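Local coordinates for putative acyl-CoA thioester hydrolase YbhC (Escherichia coli K-12, PDB 3GRH), which is a putative thioesterase of the outer membrane with a pectinesterase-type fold, yet neither binds pectin nor shows pectinesterase activity, at residues S375-T383 with R394-W405; Q118-A126 with K166-Y177. All coordinates share one frame; numbering follows the deposited sequence.

Interaction 1: residues S375-T383 with R394-W405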
loop_
_atom_site.group_PDB
_atom_site.type_symbol
_atom_site.label_atom_id
_atom_site.label_comp_id
_atom_site.label_asym_id
_atom_site.label_seq_id
_atom_site.Cartn_x
_atom_site.Cartn_y
_atom_site.Cartn_z
ATOM N N SER A 375 13.690 -12.321 -8.881
ATOM C CA SER A 375 14.033 -13.022 -10.082
ATOM C C SER A 375 15.058 -12.354 -10.972
ATOM O O SER A 375 15.623 -13.027 -11.832
ATOM C CB SER A 375 12.807 -13.195 -10.933
ATOM O OG SER A 375 12.417 -11.891 -11.330
ATOM N N ASN A 376 15.293 -11.057 -10.758
ATOM C CA ASN A 376 16.159 -10.245 -11.589
ATOM C C ASN A 376 15.775 -10.260 -13.044
ATOM O O ASN A 376 16.588 -9.991 -13.881
ATOM C CB ASN A 376 17.621 -10.589 -11.386
ATOM C CG ASN A 376 18.001 -10.622 -9.925
ATOM O OD1 ASN A 376 17.630 -9.732 -9.168
ATOM N ND2 ASN A 376 18.799 -11.642 -9.528
ATOM N N ARG A 377 14.482 -10.469 -13.306
ATOM C CA ARG A 377 13.957 -10.459 -14.647
ATOM C C ARG A 377 14.111 -9.064 -15.257
ATOM O O ARG A 377 13.625 -8.076 -14.694
ATOM C CB ARG A 377 12.502 -10.837 -14.624
ATOM C CG ARG A 377 11.856 -10.709 -15.984
ATOM C CD ARG A 377 10.419 -11.181 -16.015
ATOM N NE ARG A 377 9.518 -10.596 -15.002
ATOM C CZ ARG A 377 8.344 -10.038 -15.240
ATOM N NH1 ARG A 377 7.911 -9.860 -16.484
ATOM N NH2 ARG A 377 7.641 -9.631 -14.218
ATOM N N PRO A 378 14.817 -8.947 -16.366
ATOM C CA PRO A 378 15.064 -7.616 -16.899
ATOM C C PRO A 378 13.793 -6.873 -17.253
ATOM O O PRO A 378 12.855 -7.478 -17.731
ATOM C CB PRO A 378 15.888 -7.907 -18.155
ATOM C CG PRO A 378 16.560 -9.173 -17.841
ATOM C CD PRO A 378 15.571 -9.986 -17.106
ATOM N N PHE A 379 13.759 -5.554 -17.031
ATOM C CA PHE A 379 12.565 -4.821 -17.374
ATOM C C PHE A 379 12.379 -4.865 -18.880
ATOM O O PHE A 379 13.369 -4.713 -19.634
ATOM C CB PHE A 379 12.605 -3.375 -16.956
ATOM C CG PHE A 379 11.408 -2.653 -17.379
ATOM C CD1 PHE A 379 10.205 -2.865 -16.712
ATOM C CD2 PHE A 379 11.425 -1.743 -18.429
ATOM C CE1 PHE A 379 9.037 -2.204 -17.097
ATOM C CE2 PHE A 379 10.242 -1.110 -18.829
ATOM C CZ PHE A 379 9.062 -1.321 -18.153
ATOM N N ALA A 380 11.151 -5.100 -19.326
ATOM C CA ALA A 380 10.825 -5.150 -20.766
ATOM C C ALA A 380 9.513 -4.512 -21.020
ATOM O O ALA A 380 8.483 -5.032 -20.644
ATOM C CB ALA A 380 10.757 -6.633 -21.227
ATOM N N GLY A 381 9.528 -3.347 -21.627
ATOM C CA GLY A 381 8.339 -2.613 -21.883
ATOM C C GLY A 381 7.849 -2.942 -23.271
ATOM O O GLY A 381 8.638 -3.050 -24.212
ATOM N N ASN A 382 6.539 -3.098 -23.408
ATOM C CA ASN A 382 5.937 -3.454 -24.696
ATOM C C ASN A 382 5.439 -2.240 -25.437
ATOM O O ASN A 382 4.569 -1.534 -24.977
ATOM C CB ASN A 382 4.745 -4.355 -24.480
ATOM C CG ASN A 382 4.193 -4.929 -25.744
ATOM O OD1 ASN A 382 4.644 -4.633 -26.908
ATOM N ND2 ASN A 382 3.232 -5.791 -25.562
ATOM N N THR A 383 6.060 -1.933 -26.558
ATOM C CA THR A 383 5.641 -0.784 -27.347
ATOM C C THR A 383 4.704 -1.180 -28.473
ATOM O O THR A 383 4.178 -0.345 -29.199
ATOM C CB THR A 383 6.792 0.012 -27.894
ATOM O OG1 THR A 383 7.576 -0.829 -28.738
ATOM C CG2 THR A 383 7.591 0.586 -26.786
ATOM N N ARG A 394 -1.410 -3.744 -28.708
ATOM C CA ARG A 394 -0.609 -4.669 -27.931
ATOM C C ARG A 394 -1.463 -5.316 -26.885
ATOM O O ARG A 394 -2.480 -4.768 -26.499
ATOM C CB ARG A 394 0.642 -3.995 -27.382
ATOM C CG ARG A 394 0.306 -2.710 -26.762
ATOM C CD ARG A 394 1.447 -1.926 -26.109
ATOM N NE ARG A 394 0.849 -0.608 -25.902
ATOM C CZ ARG A 394 1.480 0.520 -25.615
ATOM N NH1 ARG A 394 2.753 0.562 -25.331
ATOM N NH2 ARG A 394 0.802 1.644 -25.579
ATOM N N ASN A 395 -1.109 -6.527 -26.526
ATOM C CA ASN A 395 -1.811 -7.221 -25.455
ATOM C C ASN A 395 -1.235 -6.727 -24.137
ATOM O O ASN A 395 -0.066 -7.018 -23.781
ATOM C CB ASN A 395 -1.618 -8.712 -25.618
ATOM C CG ASN A 395 -2.173 -9.537 -24.463
ATOM O OD1 ASN A 395 -2.720 -9.027 -23.494
ATOM N ND2 ASN A 395 -1.960 -10.887 -24.564
ATOM N N LEU A 396 -2.025 -5.990 -23.381
ATOM C CA LEU A 396 -1.556 -5.406 -22.149
ATOM C C LEU A 396 -1.294 -6.411 -21.051
ATOM O O LEU A 396 -0.783 -5.997 -19.983
ATOM C CB LEU A 396 -2.576 -4.374 -21.654
ATOM C CG LEU A 396 -2.824 -3.232 -22.613
ATOM C CD1 LEU A 396 -4.062 -2.397 -22.176
ATOM C CD2 LEU A 396 -1.553 -2.328 -22.707
ATOM N N ASN A 397 -1.650 -7.690 -21.269
ATOM C CA ASN A 397 -1.445 -8.717 -20.264
ATOM C C ASN A 397 -0.452 -9.782 -20.719
ATOM O O ASN A 397 -0.281 -10.799 -20.051
ATOM C CB ASN A 397 -2.772 -9.294 -19.842
ATOM C CG ASN A 397 -3.638 -8.249 -19.189
ATOM O OD1 ASN A 397 -4.706 -7.863 -19.759
ATOM N ND2 ASN A 397 -3.188 -7.701 -18.079
ATOM N N ASP A 398 0.337 -9.451 -21.719
ATOM C CA ASP A 398 1.356 -10.387 -22.287
ATOM C C ASP A 398 2.437 -10.678 -21.257
ATOM O O ASP A 398 3.022 -9.757 -20.681
ATOM C CB ASP A 398 1.919 -9.669 -23.526
ATOM C CG ASP A 398 2.866 -10.491 -24.342
ATOM O OD1 ASP A 398 3.454 -11.473 -23.843
ATOM O OD2 ASP A 398 3.011 -10.157 -25.570
ATOM N N THR A 399 2.669 -11.965 -20.955
ATOM C CA THR A 399 3.578 -12.326 -19.925
ATOM C C THR A 399 5.020 -12.188 -20.353
ATOM O O THR A 399 5.920 -12.344 -19.529
ATOM C CB THR A 399 3.344 -13.720 -19.374
ATOM O OG1 THR A 399 3.397 -14.652 -20.439
ATOM C CG2 THR A 399 2.015 -13.810 -18.657
ATOM N N ASN A 400 5.263 -11.952 -21.633
ATOM C CA ASN A 400 6.597 -11.730 -22.167
ATOM C C ASN A 400 7.159 -10.348 -21.895
ATOM O O ASN A 400 8.363 -10.080 -22.117
ATOM C CB ASN A 400 6.688 -12.012 -23.655
ATOM C CG ASN A 400 6.308 -13.429 -24.015
ATOM O OD1 ASN A 400 5.396 -13.650 -24.884
ATOM N ND2 ASN A 400 6.903 -14.357 -23.349
ATOM N N TYR A 401 6.286 -9.477 -21.405
ATOM C CA TYR A 401 6.660 -8.126 -21.063
ATOM C C TYR A 401 6.160 -7.754 -19.683
ATOM O O TYR A 401 5.247 -8.381 -19.136
ATOM C CB TYR A 401 6.047 -7.161 -22.087
ATOM C CG TYR A 401 6.579 -7.423 -23.450
ATOM C CD1 TYR A 401 7.766 -6.845 -23.877
ATOM C CD2 TYR A 401 5.868 -8.168 -24.311
ATOM C CE1 TYR A 401 8.235 -7.030 -25.104
ATOM C CE2 TYR A 401 6.364 -8.420 -25.573
ATOM C CZ TYR A 401 7.539 -7.856 -25.953
ATOM O OH TYR A 401 8.046 -8.098 -27.217
ATOM N N ASN A 402 6.667 -6.636 -19.157
ATOM C CA ASN A 402 6.144 -6.130 -17.913
ATOM C C ASN A 402 4.816 -5.412 -18.159
ATOM O O ASN A 402 4.431 -5.172 -19.280
ATOM C CB ASN A 402 7.196 -5.217 -17.289
ATOM C CG ASN A 402 8.280 -5.971 -16.584
ATOM O OD1 ASN A 402 8.138 -6.440 -15.413
ATOM N ND2 ASN A 402 9.375 -6.165 -17.267
ATOM N N ARG A 403 4.141 -5.083 -17.088
ATOM C CA ARG A 403 2.823 -4.468 -17.069
ATOM C C ARG A 403 2.833 -3.225 -16.202
ATOM O O ARG A 403 1.932 -2.955 -15.428
ATOM C CB ARG A 403 1.812 -5.479 -16.521
ATOM C CG ARG A 403 1.665 -6.695 -17.333
ATOM C CD ARG A 403 0.380 -7.437 -17.045
ATOM N NE ARG A 403 0.392 -7.987 -15.679
ATOM C CZ ARG A 403 -0.618 -8.576 -15.091
ATOM N NH1 ARG A 403 -1.747 -8.622 -15.725
ATOM N NH2 ARG A 403 -0.492 -9.076 -13.882
ATOM N N MET A 404 3.832 -2.395 -16.452
ATOM C CA MET A 404 4.025 -1.104 -15.788
ATOM C C MET A 404 3.918 0.015 -16.836
ATOM O O MET A 404 4.699 0.112 -17.799
ATOM C CB MET A 404 5.365 -1.203 -15.006
ATOM C CG MET A 404 5.284 -2.399 -14.177
ATOM S SD MET A 404 6.739 -3.181 -13.821
ATOM C CE MET A 404 6.765 -2.376 -12.317
ATOM N N TRP A 405 2.907 0.846 -16.636
ATOM C CA TRP A 405 2.461 1.808 -17.635
ATOM C C TRP A 405 2.186 3.211 -17.113
ATOM O O TRP A 405 1.926 3.361 -15.927
ATOM C CB TRP A 405 1.126 1.374 -18.225
ATOM C CG TRP A 405 0.975 -0.078 -18.564
ATOM C CD1 TRP A 405 0.427 -0.982 -17.789
ATOM C CD2 TRP A 405 1.400 -0.771 -19.767
ATOM N NE1 TRP A 405 0.412 -2.228 -18.427
ATOM C CE2 TRP A 405 1.060 -2.126 -19.611
ATOM C CE3 TRP A 405 2.053 -0.389 -20.928
ATOM C CZ2 TRP A 405 1.309 -3.079 -20.603
ATOM C CZ3 TRP A 405 2.305 -1.341 -21.904
ATOM C CH2 TRP A 405 1.933 -2.636 -21.767
HETATM O O HOH W 1 5.010 -3.218 -21.028
HETATM O O HOH W 2 2.219 -5.907 -23.055
HETATM O O HOH W 3 1.513 -7.027 -27.851
#
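Asn402 N donates to Ala380 O over 2.8 Å in a nearly straight bond (167°); close packing surrounds this bond and continues to Asn382. The CB of Asn402 lies 3.5 Å from Phe379 CE1, with the amide turned only 18° from the plane of the Phe379 ring. That ring, carried by a CG anti to the backbone N (chi1 177°), presents an edge to Met404 SD, a Met-aromatic contact. Met404 in turn lies about 5 Å, side chain to side chain, from Arg340, a probable substrate-binding residue. Farther along, Asn382 stacks its amide on the Tyr401 ring, its CB 4.0 Å from the ring centroid in a CH-pi contact.

Water takes part around Asn382: one molecule accepts from its N and donates to Asn402 O, and two others accept from ND2, one donating to Asn395 O, the other accepting from Asn395 N. OD1 accepts from Gly384 N. On the solvent side, exposed Thr399 and Asn400 touch 375-383 little. Arg394 NH1, in the carbonyl plane, donates to Asn382 O over 2.8 Å, and its NH2 forms a salt bridge with Glu44. A leucine in its place would probably leave Asn382 O without this donor and Glu44 without this positive partner. Both direct hydrogen bonds joining irregular 375-383 to the turns leading into strand 403-407 thus end on its backbone carbonyls, with side-chain packing between and beside them.

Interaction 2: residues Q118-A126 with K166-Y177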
loop_
_atom_site.group_PDB
_atom_site.type_symbol
_atom_site.label_atom_id
_atom_site.label_comp_id
_atom_site.label_asym_id
_atom_site.label_seq_id
_atom_site.Cartn_x
_atom_site.Cartn_y
_atom_site.Cartn_z
ATOM N N GLN A 118 2.961 3.450 21.081
ATOM C CA GLN A 118 4.000 2.485 20.671
ATOM C C GLN A 118 3.403 1.064 20.749
ATOM O O GLN A 118 2.837 0.652 21.746
ATOM C CB GLN A 118 5.260 2.589 21.559
ATOM C CG GLN A 118 6.402 1.606 21.123
ATOM C CD GLN A 118 7.566 1.403 22.109
ATOM O OE1 GLN A 118 7.378 1.186 23.330
ATOM N NE2 GLN A 118 8.775 1.420 21.577
ATOM N N GLY A 119 3.540 0.299 19.679
ATOM C CA GLY A 119 3.179 -1.094 19.673
ATOM C C GLY A 119 2.411 -1.445 18.421
ATOM O O GLY A 119 1.850 -0.584 17.732
ATOM N N THR A 120 2.351 -2.739 18.149
ATOM C CA THR A 120 1.608 -3.234 17.038
ATOM C C THR A 120 0.116 -3.023 17.203
ATOM O O THR A 120 -0.404 -2.980 18.328
ATOM C CB THR A 120 1.894 -4.728 16.841
ATOM O OG1 THR A 120 1.656 -5.412 18.067
ATOM C CG2 THR A 120 3.305 -5.006 16.309
ATOM N N VAL A 121 -0.608 -3.028 16.064
ATOM C CA VAL A 121 -2.091 -3.031 16.091
ATOM C C VAL A 121 -2.419 -4.084 15.046
ATOM O O VAL A 121 -2.126 -3.928 13.858
ATOM C CB VAL A 121 -2.662 -1.713 15.664
ATOM C CG1 VAL A 121 -4.180 -1.791 15.575
ATOM C CG2 VAL A 121 -2.254 -0.587 16.604
ATOM N N TYR A 122 -3.044 -5.150 15.487
ATOM C CA TYR A 122 -3.496 -6.236 14.602
ATOM C C TYR A 122 -5.017 -6.218 14.615
ATOM O O TYR A 122 -5.664 -6.278 15.678
ATOM C CB TYR A 122 -3.033 -7.545 15.135
ATOM C CG TYR A 122 -1.568 -7.899 14.973
ATOM C CD1 TYR A 122 -0.650 -7.022 14.375
ATOM C CD2 TYR A 122 -1.102 -9.056 15.517
ATOM C CE1 TYR A 122 0.678 -7.328 14.286
ATOM C CE2 TYR A 122 0.220 -9.342 15.440
ATOM C CZ TYR A 122 1.069 -8.515 14.795
ATOM O OH TYR A 122 2.439 -8.860 14.695
ATOM N N VAL A 123 -5.599 -6.073 13.422
ATOM C CA VAL A 123 -7.076 -5.979 13.302
ATOM C C VAL A 123 -7.506 -7.236 12.581
ATOM O O VAL A 123 -7.222 -7.408 11.416
ATOM C CB VAL A 123 -7.552 -4.755 12.515
ATOM C CG1 VAL A 123 -9.077 -4.582 12.638
ATOM C CG2 VAL A 123 -6.912 -3.470 13.088
ATOM N N PRO A 124 -8.184 -8.133 13.258
ATOM C CA PRO A 124 -8.522 -9.418 12.637
ATOM C C PRO A 124 -9.695 -9.369 11.721
ATOM O O PRO A 124 -10.448 -8.394 11.657
ATOM C CB PRO A 124 -8.801 -10.301 13.873
ATOM C CG PRO A 124 -9.300 -9.370 14.829
ATOM C CD PRO A 124 -8.502 -8.160 14.700
ATOM N N ALA A 125 -9.774 -10.403 10.901
ATOM C CA ALA A 125 -10.990 -10.633 10.131
ATOM C C ALA A 125 -12.160 -10.760 11.118
ATOM O O ALA A 125 -12.046 -11.347 12.201
ATOM C CB ALA A 125 -10.827 -11.872 9.265
ATOM N N ALA A 126 -13.280 -10.137 10.741
ATOM C CA ALA A 126 -14.447 -10.067 11.601
ATOM C C ALA A 126 -15.620 -9.827 10.695
ATOM O O ALA A 126 -15.449 -9.323 9.625
ATOM C CB ALA A 126 -14.306 -8.901 12.533
ATOM N N LYS A 166 -0.034 -9.013 25.770
ATOM C CA LYS A 166 -0.802 -8.313 24.777
ATOM C C LYS A 166 -1.556 -9.277 23.864
ATOM O O LYS A 166 -2.724 -9.050 23.523
ATOM C CB LYS A 166 0.156 -7.469 23.945
ATOM C CG LYS A 166 -0.523 -6.607 22.994
ATOM C CD LYS A 166 0.448 -5.653 22.340
ATOM C CE LYS A 166 -0.275 -4.737 21.325
ATOM N NZ LYS A 166 0.665 -3.606 20.871
ATOM N N TYR A 167 -0.866 -10.317 23.428
ATOM C CA TYR A 167 -1.430 -11.365 22.586
ATOM C C TYR A 167 -1.319 -12.654 23.358
ATOM O O TYR A 167 -0.262 -13.050 23.841
ATOM C CB TYR A 167 -0.682 -11.479 21.231
ATOM C CG TYR A 167 -0.703 -10.203 20.464
ATOM C CD1 TYR A 167 -1.843 -9.785 19.793
ATOM C CD2 TYR A 167 0.429 -9.396 20.381
ATOM C CE1 TYR A 167 -1.882 -8.602 19.167
ATOM C CE2 TYR A 167 0.421 -8.232 19.704
ATOM C CZ TYR A 167 -0.739 -7.812 19.070
ATOM O OH TYR A 167 -0.803 -6.609 18.429
ATOM N N MET A 168 -2.476 -13.289 23.524
ATOM C CA MET A 168 -2.614 -14.558 24.216
ATOM C C MET A 168 -3.732 -15.360 23.524
ATOM O O MET A 168 -4.602 -14.799 22.886
ATOM C CB MET A 168 -3.069 -14.367 25.663
ATOM C CG MET A 168 -2.302 -13.393 26.485
ATOM S SD MET A 168 -2.768 -13.551 28.198
ATOM C CE MET A 168 -1.822 -15.032 28.703
ATOM N N PRO A 169 -3.697 -16.678 23.607
ATOM C CA PRO A 169 -4.761 -17.464 23.070
ATOM C C PRO A 169 -6.066 -16.961 23.672
ATOM O O PRO A 169 -6.168 -16.642 24.856
ATOM C CB PRO A 169 -4.443 -18.867 23.558
ATOM C CG PRO A 169 -3.040 -18.863 23.806
ATOM C CD PRO A 169 -2.666 -17.512 24.233
ATOM N N GLY A 170 -7.064 -16.837 22.869
ATOM C CA GLY A 170 -8.309 -16.338 23.462
ATOM C C GLY A 170 -8.442 -14.850 23.450
ATOM O O GLY A 170 -9.546 -14.328 23.739
ATOM N N LYS A 171 -7.389 -14.098 23.114
ATOM C CA LYS A 171 -7.638 -12.709 22.796
ATOM C C LYS A 171 -7.781 -12.616 21.284
ATOM O O LYS A 171 -7.282 -13.473 20.558
ATOM C CB LYS A 171 -6.535 -11.756 23.316
ATOM C CG LYS A 171 -6.320 -11.687 24.826
ATOM C CD LYS A 171 -5.240 -10.636 25.132
ATOM C CE LYS A 171 -4.964 -10.446 26.590
ATOM N NZ LYS A 171 -4.326 -9.074 26.830
ATOM N N PRO A 172 -8.477 -11.569 20.781
ATOM C CA PRO A 172 -8.512 -11.352 19.377
ATOM C C PRO A 172 -7.088 -11.178 18.786
ATOM O O PRO A 172 -6.102 -10.710 19.414
ATOM C CB PRO A 172 -9.304 -10.019 19.218
ATOM C CG PRO A 172 -10.182 -10.036 20.441
ATOM C CD PRO A 172 -9.262 -10.602 21.515
ATOM N N ALA A 173 -6.981 -11.627 17.578
ATOM C CA ALA A 173 -5.788 -11.457 16.809
ATOM C C ALA A 173 -4.766 -12.484 17.182
ATOM O O ALA A 173 -3.648 -12.484 16.670
ATOM C CB ALA A 173 -5.153 -9.974 16.876
ATOM N N TRP A 174 -5.099 -13.411 18.080
ATOM C CA TRP A 174 -4.158 -14.513 18.334
ATOM C C TRP A 174 -3.689 -15.229 17.086
ATOM O O TRP A 174 -2.505 -15.549 16.982
ATOM C CB TRP A 174 -4.782 -15.550 19.274
ATOM C CG TRP A 174 -3.842 -16.696 19.546
ATOM C CD1 TRP A 174 -3.952 -17.934 19.119
ATOM C CD2 TRP A 174 -2.586 -16.602 20.230
ATOM N NE1 TRP A 174 -2.877 -18.686 19.548
ATOM C CE2 TRP A 174 -2.009 -17.870 20.219
ATOM C CE3 TRP A 174 -1.901 -15.558 20.849
ATOM C CZ2 TRP A 174 -0.779 -18.131 20.812
ATOM C CZ3 TRP A 174 -0.690 -15.830 21.467
ATOM C CH2 TRP A 174 -0.142 -17.078 21.418
ATOM N N TYR A 175 -4.619 -15.547 16.183
ATOM C CA TYR A 175 -4.243 -16.332 15.024
ATOM C C TYR A 175 -3.165 -15.603 14.215
ATOM O O TYR A 175 -2.310 -16.240 13.571
ATOM C CB TYR A 175 -5.461 -16.694 14.201
ATOM C CG TYR A 175 -6.003 -15.605 13.337
ATOM C CD1 TYR A 175 -5.611 -15.493 12.018
ATOM C CD2 TYR A 175 -6.989 -14.760 13.804
ATOM C CE1 TYR A 175 -6.080 -14.461 11.235
ATOM C CE2 TYR A 175 -7.526 -13.739 12.999
ATOM C CZ TYR A 175 -7.081 -13.592 11.707
ATOM O OH TYR A 175 -7.598 -12.576 10.941
ATOM N N MET A 176 -3.251 -14.269 14.193
ATOM C CA MET A 176 -2.277 -13.398 13.478
ATOM C C MET A 176 -0.901 -13.466 14.153
ATOM O O MET A 176 0.119 -13.797 13.526
ATOM C CB MET A 176 -2.794 -11.966 13.438
ATOM C CG MET A 176 -4.019 -11.852 12.570
ATOM S SD MET A 176 -4.910 -10.290 12.621
ATOM C CE MET A 176 -3.805 -9.265 11.665
ATOM N N TYR A 177 -0.874 -13.223 15.458
ATOM C CA TYR A 177 0.341 -13.256 16.220
ATOM C C TYR A 177 0.956 -14.616 16.147
ATOM O O TYR A 177 2.160 -14.719 15.942
ATOM C CB TYR A 177 0.061 -12.886 17.641
ATOM C CG TYR A 177 1.275 -12.961 18.503
ATOM C CD1 TYR A 177 2.234 -11.937 18.430
ATOM C CD2 TYR A 177 1.510 -14.041 19.313
ATOM C CE1 TYR A 177 3.379 -12.003 19.177
ATOM C CE2 TYR A 177 2.624 -14.095 20.068
ATOM C CZ TYR A 177 3.550 -13.069 20.009
ATOM O OH TYR A 177 4.702 -13.233 20.820
HETATM O O HOH W 4 0.658 -1.631 22.827
HETATM O O HOH W 5 3.309 -4.358 20.481
#
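Tyr122 and Tyr167 meet with ring planes 26° apart but slid so far that they barely overlap, centroids 5.0 Å apart. Over one face of Tyr122 sits the hydroxyl of Tyr167, offset toward the rim; at its edge lie Ala173 CB and Tyr177 CA, and Trp197 meets the ring edge-to-face. One face of Tyr167 takes Tyr122 CE2, the opposite face Lys166 CG, and Thr120 OG1 comes in at its edge, in plane. There OG1 donates to Tyr167 OH over 2.8 Å, a hydroxyl that also pairs with Gln93.

Strand 115-123 belongs to the parallel beta-helix of the pectinesterase family, and the loop 166-173 with the first turn of helix 174-181 packs against it from outside the regular coils. The Lys166 chain, fully extended beyond CG, carries NZ to Thr120 O, which it meets on a lone pair at 2.8 Å. Two waters also accept from this ammonium, one of them taking the N-H of Thr120 as well. Gly119 suits this place: its backbone angles would jam a CB against the carbonyl O of Gln118, and a CB would also run into Lys166 NZ.

At the other end Met176 bends at chi3 (75°), bringing SD to 3.7 Å from Pro124 CA and CE to 3.9 Å from Tyr122 CB. Tyr175 lays CE2 3.8 Å from Pro124 CB, and its OH, which also bonds Gln199, accepts from Ala125 N over 3.1 Å at 167°.

In the fold
From the N terminus the chain passes helix 92-100 and strand 108-112 before strand 115-123, runs through strands 130-134 and 142-146 and helix 154-161, and returns with 166-177; interaction 2 closes this loop, 39 residues between its segments. It ties an early strand of the parallel beta-helix to the helical excursion beside it. The chain then winds through the successive coils before interaction 1 closes a much shorter excursion, 10 residues between its segments, which holds strands 385-387 and 391-393. This second contact ties the loop after strand 369-373 to the approach to strand 403-407. The two are in series, neither nested nor crossed, with centres about 39 Å apart on opposite sides of the chain's centre.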